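Long-range contacts in methylornithine synthase PylB (Methanosarcina barkeri, PDB 3T7V), which catalyses the radical-based isomerisation of L-lysine to (3R)-3-methyl-D-ornithine in pyrrolysine biosynthesis, using a [4Fe-4S] cluster and S-adenosyl-L-methionine: residues L28-L34 and K260-V264; G107-V111 and P338-F344; T210-I216 and F250-L256. All blocks are in the same frame, centred on the assembly; numbering follows the deposited sequence.

Contact 1 of 3, residues L28-L34 and K260-V264; sequences LRTLLSL and KIISV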
ATOM      1  N   LEU A  28       9.506 -18.707   9.275  1.00 22.03           N
ATOM      2  CA  LEU A  28       8.504 -18.245   8.230  1.00 21.54           C
ATOM      3  C   LEU A  28       7.654 -19.400   7.815  1.00 21.06           C
ATOM      4  O   LEU A  28       6.454 -19.221   7.668  1.00 21.86           O
ATOM      5  CB  LEU A  28       9.213 -17.591   7.032  1.00 21.40           C
ATOM      6  CG  LEU A  28       9.998 -16.343   7.363  1.00 22.79           C
ATOM      7  CD1 LEU A  28      10.658 -15.790   6.081  1.00 24.39           C
ATOM      8  CD2 LEU A  28       9.114 -15.259   7.967  1.00 26.73           C
ATOM      9  N   ARG A  29       8.230 -20.592   7.525  1.00 17.75           N
ATOM     10  CA  ARG A  29       7.393 -21.707   7.149  1.00 17.53           C
ATOM     11  C   ARG A  29       6.370 -22.043   8.191  1.00 17.47           C
ATOM     12  O   ARG A  29       5.279 -22.503   7.841  1.00 23.50           O
ATOM     13  CB  ARG A  29       8.216 -22.978   6.810  1.00 18.19           C
ATOM     14  CG  ARG A  29       8.974 -22.843   5.518  1.00 19.01           C
ATOM     15  CD  ARG A  29       9.862 -24.085   5.330  1.00 19.08           C
ATOM     16  NE  ARG A  29      10.604 -23.972   4.060  1.00 21.07           N
ATOM     17  CZ  ARG A  29      10.128 -24.373   2.896  1.00 18.61           C
ATOM     18  NH1 ARG A  29       8.884 -24.882   2.785  1.00 18.69           N
ATOM     19  NH2 ARG A  29      10.895 -24.332   1.811  1.00 21.91           N
ATOM     20  N   THR A  30       6.794 -22.038   9.472  1.00 18.69           N
ATOM     21  CA  THR A  30       5.918 -22.391  10.564  1.00 18.64           C
ATOM     22  C   THR A  30       4.790 -21.370  10.687  1.00 18.04           C
ATOM     23  O   THR A  30       3.603 -21.745  10.724  1.00 21.87           O
ATOM     24  CB  THR A  30       6.721 -22.465  11.808  1.00 20.87           C
ATOM     25  OG1 THR A  30       7.758 -23.423  11.651  1.00 22.98           O
ATOM     26  CG2 THR A  30       5.796 -22.808  13.057  1.00 25.34           C
ATOM     27  N   LEU A  31       5.163 -20.085  10.713  1.00 19.79           N
ATOM     28  CA  LEU A  31       4.151 -19.010  10.878  1.00 21.04           C
ATOM     29  C   LEU A  31       3.172 -18.966   9.715  1.00 21.04           C
ATOM     30  O   LEU A  31       1.920 -18.835   9.901  1.00 23.39           O
ATOM     31  CB  LEU A  31       4.844 -17.644  11.107  1.00 21.64           C
ATOM     32  CG  LEU A  31       5.661 -17.598  12.420  1.00 22.25           C
ATOM     33  CD1 LEU A  31       6.297 -16.221  12.529  1.00 26.77           C
ATOM     34  CD2 LEU A  31       4.845 -17.839  13.679  1.00 24.47           C
ATOM     35  N   LEU A  32       3.720 -19.152   8.513  1.00 18.00           N
ATOM     36  CA  LEU A  32       2.876 -19.122   7.330  1.00 19.82           C
ATOM     37  C   LEU A  32       1.967 -20.334   7.194  1.00 22.45           C
ATOM     38  O   LEU A  32       1.020 -20.324   6.419  1.00 26.00           O
ATOM     39  CB  LEU A  32       3.705 -18.861   6.067  1.00 19.31           C
ATOM     40  CG  LEU A  32       4.342 -17.448   6.000  1.00 19.06           C
ATOM     41  CD1 LEU A  32       5.385 -17.423   4.859  1.00 22.62           C
ATOM     42  CD2 LEU A  32       3.274 -16.314   5.803  1.00 21.03           C
ATOM     43  N   SER A  33       2.244 -21.438   7.913  1.00 21.74           N
ATOM     44  CA  SER A  33       1.366 -22.607   7.754  1.00 26.18           C
ATOM     45  C   SER A  33       0.343 -22.669   8.918  1.00 23.70           C
ATOM     46  O   SER A  33      -0.390 -23.634   9.018  1.00 30.93           O
ATOM     47  CB  SER A  33       2.168 -23.890   7.550  1.00 31.23           C
ATOM     48  OG  SER A  33       2.980 -24.044   8.647  1.00 32.23           O
ATOM     49  N   LEU A  34       0.284 -21.647   9.787  1.00 23.18           N
ATOM     50  CA  LEU A  34      -0.620 -21.681  10.926  1.00 25.80           C
ATOM     51  C   LEU A  34      -2.065 -21.670  10.419  1.00 31.78           C
ATOM     52  O   LEU A  34      -2.395 -20.931   9.490  1.00 29.82           O
ATOM     53  CB  LEU A  34      -0.396 -20.518  11.926  1.00 28.14           C
ATOM     54  CG  LEU A  34       0.903 -20.427  12.680  1.00 26.40           C
ATOM     55  CD1 LEU A  34       0.974 -19.070  13.354  1.00 29.68           C
ATOM     56  CD2 LEU A  34       0.915 -21.483  13.755  1.00 32.92           C
ATOM     57  N   LYS A 260      -2.210 -13.023   8.312  1.00 18.56           N
ATOM     58  CA  LYS A 260      -1.012 -13.781   8.694  1.00 18.69           C
ATOM     59  C   LYS A 260       0.254 -13.095   8.165  1.00 16.59           C
ATOM     60  O   LYS A 260       1.255 -12.982   8.842  1.00 19.65           O
ATOM     61  CB  LYS A 260      -1.140 -15.227   8.103  1.00 23.65           C
ATOM     62  CG  LYS A 260      -0.138 -16.232   8.569  1.00 31.95           C
ATOM     63  CD  LYS A 260      -0.782 -17.685   8.589  1.00 31.83           C
ATOM     64  CE  LYS A 260      -1.478 -17.932   7.294  1.00 30.55           C
ATOM     65  NZ  LYS A 260      -1.599 -19.419   7.126  1.00 27.35           N
ATOM     66  N   ILE A 261       0.193 -12.626   6.918  1.00 15.33           N
ATOM     67  CA  ILE A 261       1.398 -12.068   6.361  1.00 14.72           C
ATOM     68  C   ILE A 261       1.693 -10.699   6.959  1.00 14.20           C
ATOM     69  O   ILE A 261       2.839 -10.330   7.133  1.00 15.98           O
ATOM     70  CB  ILE A 261       1.316 -11.983   4.829  1.00 13.60           C
ATOM     71  CG1 ILE A 261       1.290 -13.451   4.263  1.00 15.39           C
ATOM     72  CG2 ILE A 261       2.490 -11.213   4.170  1.00 16.91           C
ATOM     73  CD1 ILE A 261       0.846 -13.439   2.841  1.00 17.86           C
ATOM     74  N   ILE A 262       0.642  -9.920   7.293  1.00 14.32           N
ATOM     75  CA  ILE A 262       0.861  -8.631   8.045  1.00 14.10           C
ATOM     76  C   ILE A 262       1.630  -8.884   9.346  1.00 14.83           C
ATOM     77  O   ILE A 262       2.568  -8.167   9.678  1.00 16.09           O
ATOM     78  CB  ILE A 262      -0.439  -7.864   8.294  1.00 14.27           C
ATOM     79  CG1 ILE A 262      -0.958  -7.262   7.005  1.00 15.74           C
ATOM     80  CG2 ILE A 262      -0.216  -6.791   9.353  1.00 15.98           C
ATOM     81  CD1 ILE A 262      -2.366  -6.724   7.156  1.00 17.59           C
ATOM     82  N   SER A 263       1.171  -9.941  10.067  1.00 14.49           N
ATOM     83  CA  SER A 263       1.876 -10.228  11.335  1.00 15.36           C
ATOM     84  C   SER A 263       3.311 -10.653  11.078  1.00 15.72           C
ATOM     85  O   SER A 263       4.208 -10.212  11.775  1.00 17.52           O
ATOM     86  CB  SER A 263       1.176 -11.325  12.092  1.00 17.44           C
ATOM     87  OG  SER A 263      -0.145 -10.936  12.419  1.00 18.77           O
ATOM     88  N   VAL A 264       3.545 -11.467  10.045  1.00 15.50           N
ATOM     89  CA  VAL A 264       4.915 -11.868   9.744  1.00 15.94           C
ATOM     90  C   VAL A 264       5.738 -10.643   9.325  1.00 15.69           C
ATOM     91  O   VAL A 264       6.905 -10.484   9.730  1.00 17.33           O
ATOM     92  CB  VAL A 264       4.895 -12.942   8.617  1.00 18.12           C
ATOM     93  CG1 VAL A 264       6.304 -13.173   8.126  1.00 21.48           C
ATOM     94  CG2 VAL A 264       4.346 -14.256   9.220  1.00 20.98           C
TER

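Contact 2 of 3, residues G107-V111 and P338-F344; sequences GFHMV and PARQADF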
ATOM      1  N   GLY A 107      -6.745  15.888   9.158  1.00 18.46           N
ATOM      2  CA  GLY A 107      -6.096  14.990  10.098  1.00 18.06           C
ATOM      3  C   GLY A 107      -5.242  13.960   9.416  1.00 18.11           C
ATOM      4  O   GLY A 107      -4.681  13.045  10.098  1.00 19.51           O
ATOM      5  N   PHE A 108      -5.089  14.043   8.069  1.00 15.35           N
ATOM      6  CA  PHE A 108      -4.168  13.103   7.392  1.00 13.54           C
ATOM      7  C   PHE A 108      -2.678  13.409   7.640  1.00 14.36           C
ATOM      8  O   PHE A 108      -2.248  14.541   7.800  1.00 17.43           O
ATOM      9  CB  PHE A 108      -4.385  13.137   5.857  1.00 13.50           C
ATOM     10  CG  PHE A 108      -5.729  12.611   5.466  1.00 15.33           C
ATOM     11  CD1 PHE A 108      -5.926  11.224   5.477  1.00 16.71           C
ATOM     12  CD2 PHE A 108      -6.765  13.490   5.056  1.00 17.05           C
ATOM     13  CE1 PHE A 108      -7.130  10.686   5.069  1.00 17.20           C
ATOM     14  CE2 PHE A 108      -7.996  12.952   4.677  1.00 17.09           C
ATOM     15  CZ  PHE A 108      -8.170  11.558   4.674  1.00 16.52           C
ATOM     16  N   HIS A 109      -1.901  12.322   7.737  1.00 12.02           N
ATOM     17  CA  HIS A 109      -0.435  12.426   7.799  1.00 12.91           C
ATOM     18  C   HIS A 109       0.252  12.462   6.466  1.00 12.30           C
ATOM     19  O   HIS A 109       1.350  13.018   6.359  1.00 13.77           O
ATOM     20  CB  HIS A 109       0.176  11.245   8.610  1.00 14.03           C
ATOM     21  CG  HIS A 109      -0.356  11.180   9.994  1.00 15.61           C
ATOM     22  ND1 HIS A 109      -1.442  10.413  10.305  1.00 15.85           N
ATOM     23  CD2 HIS A 109       0.020  11.830  11.144  1.00 18.55           C
ATOM     24  CE1 HIS A 109      -1.764  10.607  11.597  1.00 19.12           C
ATOM     25  NE2 HIS A 109      -0.864  11.467  12.115  1.00 19.34           N
ATOM     26  N   MET A 110      -0.429  11.992   5.413  1.00 11.61           N
ATOM     27  CA  MET A 110       0.191  11.870   4.106  1.00 11.54           C
ATOM     28  C   MET A 110      -0.944  11.755   3.114  1.00 11.15           C
ATOM     29  O   MET A 110      -2.085  11.326   3.481  1.00 12.62           O
ATOM     30  CB  MET A 110       1.071  10.615   4.066  1.00 12.44           C
ATOM     31  CG  MET A 110       1.827  10.484   2.676  1.00 14.45           C
ATOM     32  SD  MET A 110       3.325   9.465   2.803  1.00 18.00           S
ATOM     33  CE  MET A 110       2.570   7.939   3.291  1.00 21.26           C
ATOM     34  N   VAL A 111      -0.690  12.138   1.860  1.00 12.52           N
ATOM     35  CA  VAL A 111      -1.629  11.876   0.740  1.00 12.64           C
ATOM     36  C   VAL A 111      -0.904  11.058  -0.310  1.00 11.97           C
ATOM     37  O   VAL A 111       0.273  11.335  -0.580  1.00 13.69           O
ATOM     38  CB  VAL A 111      -2.175  13.185   0.159  1.00 15.76           C
ATOM     39  CG1 VAL A 111      -2.985  13.936   1.163  1.00 21.25           C
ATOM     40  CG2 VAL A 111      -1.088  14.082  -0.409  1.00 18.57           C
ATOM     41  N   PRO A 338      -4.982   8.704  16.356  1.00 20.20           N
ATOM     42  CA  PRO A 338      -4.011   9.175  15.396  1.00 18.75           C
ATOM     43  C   PRO A 338      -2.735   9.660  16.014  1.00 19.93           C
ATOM     44  O   PRO A 338      -2.757  10.324  17.072  1.00 20.74           O
ATOM     45  CB  PRO A 338      -4.762  10.268  14.618  1.00 21.15           C
ATOM     46  CG  PRO A 338      -6.199   9.984  14.827  1.00 23.13           C
ATOM     47  CD  PRO A 338      -6.272   9.399  16.240  1.00 21.17           C
ATOM     48  N   ALA A 339      -1.605   9.359  15.325  1.00 17.12           N
ATOM     49  CA  ALA A 339      -0.286   9.824  15.725  1.00 18.76           C
ATOM     50  C   ALA A 339      -0.089  11.348  15.565  1.00 17.39           C
ATOM     51  O   ALA A 339      -0.795  12.039  14.793  1.00 19.25           O
ATOM     52  CB  ALA A 339       0.783   9.090  14.909  1.00 21.41           C
ATOM     53  N   ARG A 340       0.970  11.859  16.231  1.00 20.64           N
ATOM     54  CA  ARG A 340       1.376  13.252  16.007  1.00 19.13           C
ATOM     55  C   ARG A 340       2.095  13.333  14.639  1.00 20.91           C
ATOM     56  O   ARG A 340       2.769  12.371  14.222  1.00 19.12           O
ATOM     57  CB  ARG A 340       2.409  13.673  17.025  1.00 21.22           C
ATOM     58  CG  ARG A 340       1.820  13.929  18.426  1.00 25.33           C
ATOM     59  CD  ARG A 340       2.887  14.652  19.232  1.00 25.58           C
ATOM     60  NE  ARG A 340       2.419  14.774  20.611  1.00 28.48           N
ATOM     61  CZ  ARG A 340       3.054  15.491  21.512  1.00 26.92           C
ATOM     62  NH1 ARG A 340       4.150  16.171  21.145  1.00 29.58           N
ATOM     63  NH2 ARG A 340       2.560  15.532  22.749  1.00 27.90           N
ATOM     64  N   GLN A 341       1.959  14.474  13.992  1.00 19.28           N
ATOM     65  CA  GLN A 341       2.643  14.682  12.723  1.00 17.73           C
ATOM     66  C   GLN A 341       4.141  14.565  12.845  1.00 17.83           C
ATOM     67  O   GLN A 341       4.768  14.020  11.942  1.00 19.10           O
ATOM     68  CB  GLN A 341       2.258  16.052  12.169  1.00 22.25           C
ATOM     69  CG  GLN A 341       2.715  16.134  10.643  1.00 26.46           C
ATOM     70  CD  GLN A 341       1.949  15.172   9.658  1.00 24.53           C
ATOM     71  OE1 GLN A 341       0.830  14.756   9.975  1.00 27.73           O
ATOM     72  NE2 GLN A 341       2.522  14.825   8.469  1.00 19.79           N
ATOM     73  N   ALA A 342       4.746  15.021  13.952  1.00 21.57           N
ATOM     74  CA  ALA A 342       6.182  14.983  14.045  1.00 25.11           C
ATOM     75  C   ALA A 342       6.695  13.548  14.076  1.00 24.30           C
ATOM     76  O   ALA A 342       7.846  13.260  13.613  1.00 26.41           O
ATOM     77  CB  ALA A 342       6.654  15.718  15.310  1.00 27.36           C
ATOM     78  N   ASP A 343       5.882  12.645  14.623  1.00 22.86           N
ATOM     79  CA  ASP A 343       6.259  11.217  14.669  1.00 23.11           C
ATOM     80  C   ASP A 343       6.271  10.602  13.306  1.00 22.80           C
ATOM     81  O   ASP A 343       7.114   9.796  13.024  1.00 23.30           O
ATOM     82  CB  ASP A 343       5.402  10.463  15.638  1.00 29.28           C
ATOM     83  CG  ASP A 343       5.726  10.908  17.103  1.00 47.42           C
ATOM     84  OD1 ASP A 343       6.884  11.403  17.363  1.00 48.19           O
ATOM     85  OD2 ASP A 343       4.843  10.796  17.970  1.00 51.38           O
ATOM     86  N   PHE A 344       5.337  11.043  12.455  1.00 19.05           N
ATOM     87  CA  PHE A 344       5.358  10.619  11.059  1.00 17.41           C
ATOM     88  C   PHE A 344       6.565  11.241  10.330  1.00 18.72           C
ATOM     89  O   PHE A 344       7.271  10.538   9.587  1.00 20.55           O
ATOM     90  CB  PHE A 344       4.046  11.008  10.333  1.00 16.64           C
ATOM     91  CG  PHE A 344       4.004  10.391   8.976  1.00 15.65           C
ATOM     92  CD1 PHE A 344       4.101  11.162   7.817  1.00 17.10           C
ATOM     93  CD2 PHE A 344       3.896   8.982   8.813  1.00 16.65           C
ATOM     94  CE1 PHE A 344       4.161  10.603   6.549  1.00 19.85           C
ATOM     95  CE2 PHE A 344       3.896   8.413   7.535  1.00 17.86           C
ATOM     96  CZ  PHE A 344       4.053   9.239   6.400  1.00 15.99           C
TER

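Contact 3 of 3, residues T210-I216 and F250-L256; sequences TGVGNDI and FRDKSNL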
ATOM      1  N   THR A 210      -1.053 -11.381  -2.212  1.00 14.28           N
ATOM      2  CA  THR A 210      -1.307 -12.754  -1.783  1.00 14.01           C
ATOM      3  C   THR A 210      -2.621 -13.183  -2.325  1.00 15.03           C
ATOM      4  O   THR A 210      -3.422 -12.362  -2.691  1.00 17.34           O
ATOM      5  CB  THR A 210      -1.193 -12.936  -0.240  1.00 15.21           C
ATOM      6  OG1 THR A 210      -1.184 -14.351   0.021  1.00 16.38           O
ATOM      7  CG2 THR A 210      -2.319 -12.327   0.524  1.00 16.69           C
ATOM      8  N   GLY A 211      -2.844 -14.495  -2.393  1.00 15.11           N
ATOM      9  CA  GLY A 211      -4.089 -15.000  -2.966  1.00 16.78           C
ATOM     10  C   GLY A 211      -4.068 -15.062  -4.459  1.00 17.49           C
ATOM     11  O   GLY A 211      -5.125 -15.086  -5.089  1.00 19.29           O
ATOM     12  N   VAL A 212      -2.858 -15.032  -5.045  1.00 17.06           N
ATOM     13  CA  VAL A 212      -2.737 -14.875  -6.489  1.00 19.60           C
ATOM     14  C   VAL A 212      -1.942 -16.060  -7.043  1.00 20.86           C
ATOM     15  O   VAL A 212      -1.342 -15.968  -8.116  1.00 27.39           O
ATOM     16  CB  VAL A 212      -2.106 -13.454  -6.822  1.00 23.61           C
ATOM     17  CG1 VAL A 212      -0.602 -13.479  -6.451  1.00 24.01           C
ATOM     18  CG2 VAL A 212      -2.550 -12.897  -8.203  1.00 27.70           C
ATOM     19  N   GLY A 213      -1.900 -17.162  -6.292  1.00 18.24           N
ATOM     20  CA  GLY A 213      -1.258 -18.414  -6.733  1.00 21.24           C
ATOM     21  C   GLY A 213       0.117 -18.561  -6.096  1.00 23.38           C
ATOM     22  O   GLY A 213       0.873 -19.480  -6.467  1.00 25.21           O
ATOM     23  N   ASN A 214       0.471 -17.635  -5.198  1.00 18.27           N
ATOM     24  CA  ASN A 214       1.689 -17.796  -4.398  1.00 15.85           C
ATOM     25  C   ASN A 214       1.487 -18.825  -3.299  1.00 18.49           C
ATOM     26  O   ASN A 214       0.548 -18.764  -2.512  1.00 22.07           O
ATOM     27  CB  ASN A 214       2.043 -16.436  -3.742  1.00 17.85           C
ATOM     28  CG  ASN A 214       0.892 -15.840  -2.935  1.00 16.88           C
ATOM     29  OD1 ASN A 214      -0.232 -15.672  -3.477  1.00 17.28           O
ATOM     30  ND2 ASN A 214       1.117 -15.525  -1.650  1.00 17.04           N
ATOM     31  N   ASP A 215       2.339 -19.812  -3.281  1.00 17.74           N
ATOM     32  CA  ASP A 215       2.360 -20.753  -2.147  1.00 18.25           C
ATOM     33  C   ASP A 215       3.276 -20.288  -1.031  1.00 16.27           C
ATOM     34  O   ASP A 215       3.853 -19.179  -1.113  1.00 16.43           O
ATOM     35  CB  ASP A 215       2.710 -22.209  -2.667  1.00 20.06           C
ATOM     36  CG  ASP A 215       4.191 -22.384  -3.165  1.00 27.18           C
ATOM     37  OD1 ASP A 215       4.983 -21.392  -3.362  1.00 23.96           O
ATOM     38  OD2 ASP A 215       4.641 -23.593  -3.365  1.00 29.00           O
ATOM     39  N   ILE A 216       3.509 -21.102  -0.015  1.00 15.95           N
ATOM     40  CA  ILE A 216       4.407 -20.662   1.078  1.00 17.09           C
ATOM     41  C   ILE A 216       5.771 -20.337   0.540  1.00 15.73           C
ATOM     42  O   ILE A 216       6.323 -19.305   0.945  1.00 16.34           O
ATOM     43  CB  ILE A 216       4.459 -21.716   2.199  1.00 17.50           C
ATOM     44  CG1 ILE A 216       3.162 -21.723   2.942  1.00 19.79           C
ATOM     45  CG2 ILE A 216       5.668 -21.553   3.127  1.00 20.57           C
ATOM     46  CD1 ILE A 216       2.992 -22.880   3.933  1.00 23.26           C
ATOM     47  N   PHE A 250     -10.283 -16.380 -11.048  1.00 27.93           N
ATOM     48  CA  PHE A 250      -9.270 -17.071 -10.241  1.00 23.68           C
ATOM     49  C   PHE A 250      -9.734 -17.342  -8.837  1.00 29.94           C
ATOM     50  O   PHE A 250     -10.322 -16.495  -8.191  1.00 31.37           O
ATOM     51  CB  PHE A 250      -7.980 -16.272 -10.291  1.00 26.60           C
ATOM     52  CG  PHE A 250      -6.843 -16.934  -9.633  1.00 28.13           C
ATOM     53  CD1 PHE A 250      -6.182 -17.944 -10.288  1.00 29.53           C
ATOM     54  CD2 PHE A 250      -6.482 -16.605  -8.312  1.00 27.60           C
ATOM     55  CE1 PHE A 250      -5.127 -18.607  -9.665  1.00 29.86           C
ATOM     56  CE2 PHE A 250      -5.414 -17.229  -7.707  1.00 27.10           C
ATOM     57  CZ  PHE A 250      -4.762 -18.227  -8.367  1.00 30.38           C
ATOM     58  N   ARG A 251      -9.531 -18.590  -8.389  1.00 36.54           N
ATOM     59  CA  ARG A 251      -9.801 -18.934  -7.021  1.00 37.45           C
ATOM     60  C   ARG A 251      -8.505 -19.473  -6.461  1.00 41.09           C
ATOM     61  O   ARG A 251      -7.869 -20.340  -7.070  1.00 39.73           O
ATOM     62  CB  ARG A 251     -10.928 -19.966  -6.946  1.00 43.83           C
ATOM     63  CG  ARG A 251     -12.272 -19.329  -7.263  1.00 52.11           C
ATOM     64  CD  ARG A 251     -13.473 -20.137  -6.778  1.00 64.34           C
ATOM     65  NE  ARG A 251     -14.678 -19.922  -7.597  1.00 73.10           N
ATOM     66  CZ  ARG A 251     -15.446 -18.827  -7.589  1.00 90.64           C
ATOM     67  NH1 ARG A 251     -15.165 -17.792  -6.804  1.00 83.71           N
ATOM     68  NH2 ARG A 251     -16.513 -18.763  -8.380  1.00104.62           N
ATOM     69  N   ASP A 252      -8.078 -18.896  -5.343  1.00 35.39           N
ATOM     70  CA  ASP A 252      -6.873 -19.342  -4.670  1.00 45.47           C
ATOM     71  C   ASP A 252      -7.248 -20.446  -3.666  1.00 44.38           C
ATOM     72  O   ASP A 252      -8.214 -20.323  -2.909  1.00 47.17           O
ATOM     73  CB  ASP A 252      -6.195 -18.147  -3.987  1.00 49.03           C
ATOM     74  CG  ASP A 252      -4.818 -18.501  -3.344  1.00 50.48           C
ATOM     75  OD1 ASP A 252      -4.886 -18.826  -2.133  1.00 64.01           O
ATOM     76  OD2 ASP A 252      -3.709 -18.417  -4.028  1.00 37.05           O
ATOM     77  N   LYS A 253      -6.472 -21.514  -3.718  1.00 54.74           N
ATOM     78  CA  LYS A 253      -6.628 -22.671  -2.847  1.00 68.22           C
ATOM     79  C   LYS A 253      -5.550 -22.623  -1.751  1.00 75.71           C
ATOM     80  O   LYS A 253      -4.828 -23.610  -1.550  1.00 74.50           O
ATOM     81  CB  LYS A 253      -6.560 -23.968  -3.679  1.00 75.21           C
ATOM     82  CG  LYS A 253      -5.312 -24.099  -4.553  1.00 74.54           C
ATOM     83  CD  LYS A 253      -5.438 -25.234  -5.554  1.00 80.15           C
ATOM     84  CE  LYS A 253      -4.069 -25.776  -5.954  1.00 84.11           C
ATOM     85  NZ  LYS A 253      -4.173 -26.988  -6.821  1.00 70.80           N
ATOM     86  N   SER A 254      -5.457 -21.484  -1.041  1.00 50.66           N
ATOM     87  CA  SER A 254      -4.405 -21.288  -0.003  1.00 39.67           C
ATOM     88  C   SER A 254      -4.883 -20.760   1.324  1.00 37.37           C
ATOM     89  O   SER A 254      -5.917 -20.086   1.411  1.00 36.87           O
ATOM     90  CB  SER A 254      -3.300 -20.352  -0.513  1.00 43.95           C
ATOM     91  OG  SER A 254      -2.218 -21.121  -1.048  1.00 63.32           O
ATOM     92  N   ASN A 255      -4.077 -21.026   2.355  1.00 41.86           N
ATOM     93  CA  ASN A 255      -4.279 -20.517   3.721  1.00 36.78           C
ATOM     94  C   ASN A 255      -3.473 -19.215   3.960  1.00 39.14           C
ATOM     95  O   ASN A 255      -3.328 -18.751   5.147  1.00 33.50           O
ATOM     96  CB  ASN A 255      -3.847 -21.621   4.741  1.00 44.94           C
ATOM     97  CG  ASN A 255      -4.800 -21.744   5.919  1.00 68.39           C
ATOM     98  OD1 ASN A 255      -5.923 -21.219   5.894  1.00 97.03           O
ATOM     99  ND2 ASN A 255      -4.363 -22.458   6.966  1.00 73.48           N
ATOM    100  N   LEU A 256      -2.936 -18.621   2.877  1.00 31.94           N
ATOM    101  CA  LEU A 256      -1.985 -17.505   3.029  1.00 27.96           C
ATOM    102  C   LEU A 256      -2.677 -16.154   3.041  1.00 24.90           C
ATOM    103  O   LEU A 256      -2.645 -15.314   2.065  1.00 24.33           O
ATOM    104  CB  LEU A 256      -0.849 -17.505   2.050  1.00 25.23           C
ATOM    105  CG  LEU A 256       0.049 -18.690   2.086  1.00 27.21           C
ATOM    106  CD1 LEU A 256       0.742 -18.888   0.770  1.00 29.96           C
ATOM    107  CD2 LEU A 256       1.110 -18.477   3.168  1.00 32.41           C
TER
HETATM  108  O   HOH W   1      -1.977 -17.517  -1.770  1.00 24.93           O

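Contact 1 of 3, residues L28-L34 and K260-V264
Two hydrogen bonds and a seam of aliphatic side chains hold these segments together. The polar part belongs to Lys260, whose NZ donates to Leu32 O and to Leu34 O, both at 2.9 Å; Leu34 is in the loop that follows the helix. A third hydrogen bond, from Lys260 NZ to Asn255 O, completes a set of three carbonyl acceptors. A long lysine suits the place: its buried ammonium is solvated by three carbonyl oxygens, one for each N-H, while its side chain packs on Leu40 and Leu43 of helix 37-55. On the way, Lys260 CD comes within 3.2 Å of Leu31 O, a close approach to a carbonyl.

Helix 258-268 belongs to the outer layer of the TIM-barrel-like radical SAM fold, and Ile261 also reaches inward to Val236 on strand 233-238. Helix 25-32, from the N-terminal part of the chain, packs outside that layer. The two segment axes come within 10.4 Å and run roughly antiparallel, at 145°.

The apolar contacts centre on Val264, whose CB is directed toward the partner helix. Its CG1 meets Leu28 CD2 at 3.5 Å, and its CG2 lies 3.9 Å from Leu31 CB. Leucines at 28, 31 and 32 recur with helical periodicity and so share one face. Leu32 CD2 reaches between Ile261 CG1, at 3.8 Å, and Val264 CG2, at 4.1 Å.

Contact 2 of 3, residues G107-V111 and P338-F344
Phe108 turns its side chain away from 338-344 and packs on Cys63 and Ile324. His109 is the centre of the contact: its NE2 donates to Ala339 O at 2.7 Å, while its own carbonyl O accepts from Gln341 NE2 at 3.0 Å. Its CB sits over the face of the Phe344 ring, 4.2 Å from the centroid, in a CH-pi contact. At Met110 the strand begins, and SD approaches the edge of the same ring, 3.7 Å from Phe344 CZ, as a Met-aromatic contact. The contact thus packs the C-terminal helix 341-345, and the turn leading to it from strand 337-338, against the start of strand 110-115; both strands pair with 58-68 in the parallel barrel sheet. Because His109 ND1 also hydrogen-bonds Leu61 N, and so acts as acceptor, the imidazole is best read as neutral with its proton on NE2.

Contact 3 of 3, residues T210-I216 and F250-L256
This is a loop-to-loop contact at the C-terminal ends of the barrel strands: 210-216 links strand 203-210 to helix 216-228, while the loop 250-256 precedes helix 258-268. In the TIM-barrel-like radical SAM fold, such strand-to-helix loops surround the active-site end, and the side chain of Val212 lies about 8 Å from the bound S-adenosylmethionine.

The first loop is tightly folded on itself. Gly211 and Gly213 both adopt positive phi, where a CB would strike the preceding carbonyl, so glycine is required at each. Asn214 braces the turn: its OD1 accepts from Val212 N at 3.1 Å, and its ND2 donates to Thr210 OG1 at 3.1 Å and also to Thr219 OG1. Asp215 N-caps the following helix by accepting from Ser218 N.

Against this turn the second loop places three different side chains. Phe250 brings CE2 to 3.4 Å from Gly211 O, which lies at the ring edge. Asp252, an acidic residue suited to exposed backbone NH groups, accepts from Gly213 N through OD2 at 3.2 Å. Leu256 lies along the backbone of Asn214 to Ile216, CD1 3.3 Å from Asn214 O, and meets Ile216 CG1 with CD2 at 3.8 Å. Thr210 OG1 donates to Leu256 O at 2.7 Å. Between the loops sits a water, which accepts from Gly211 N at 3.2 Å and lies 3.0 Å from Asp252 OD2.

Contacts 1 and 3 are neighbours on one side of the barrel, their centres about 14 Å apart. They meet directly where Lys260 NZ bonds to Asn255 O, at 2.7 Å, and where Leu32 O lies 3.7 Å from Leu256 CD2; loop 250-256 leads into helix 258-268, which carries 260-264. Contact 2 lies on the other side of the chain's centre from contact 3, about 34 Å between centres, and about 29 Å between centres from contact 1. In sequence the order is 28-34, 107-111, 210-216, 250-256, 260-264, 338-344, so contacts 1 and 2 interleave. Together they join N-terminal and C-terminal elements to the radical SAM barrel, with contact 3 joining two loops near the cofactor.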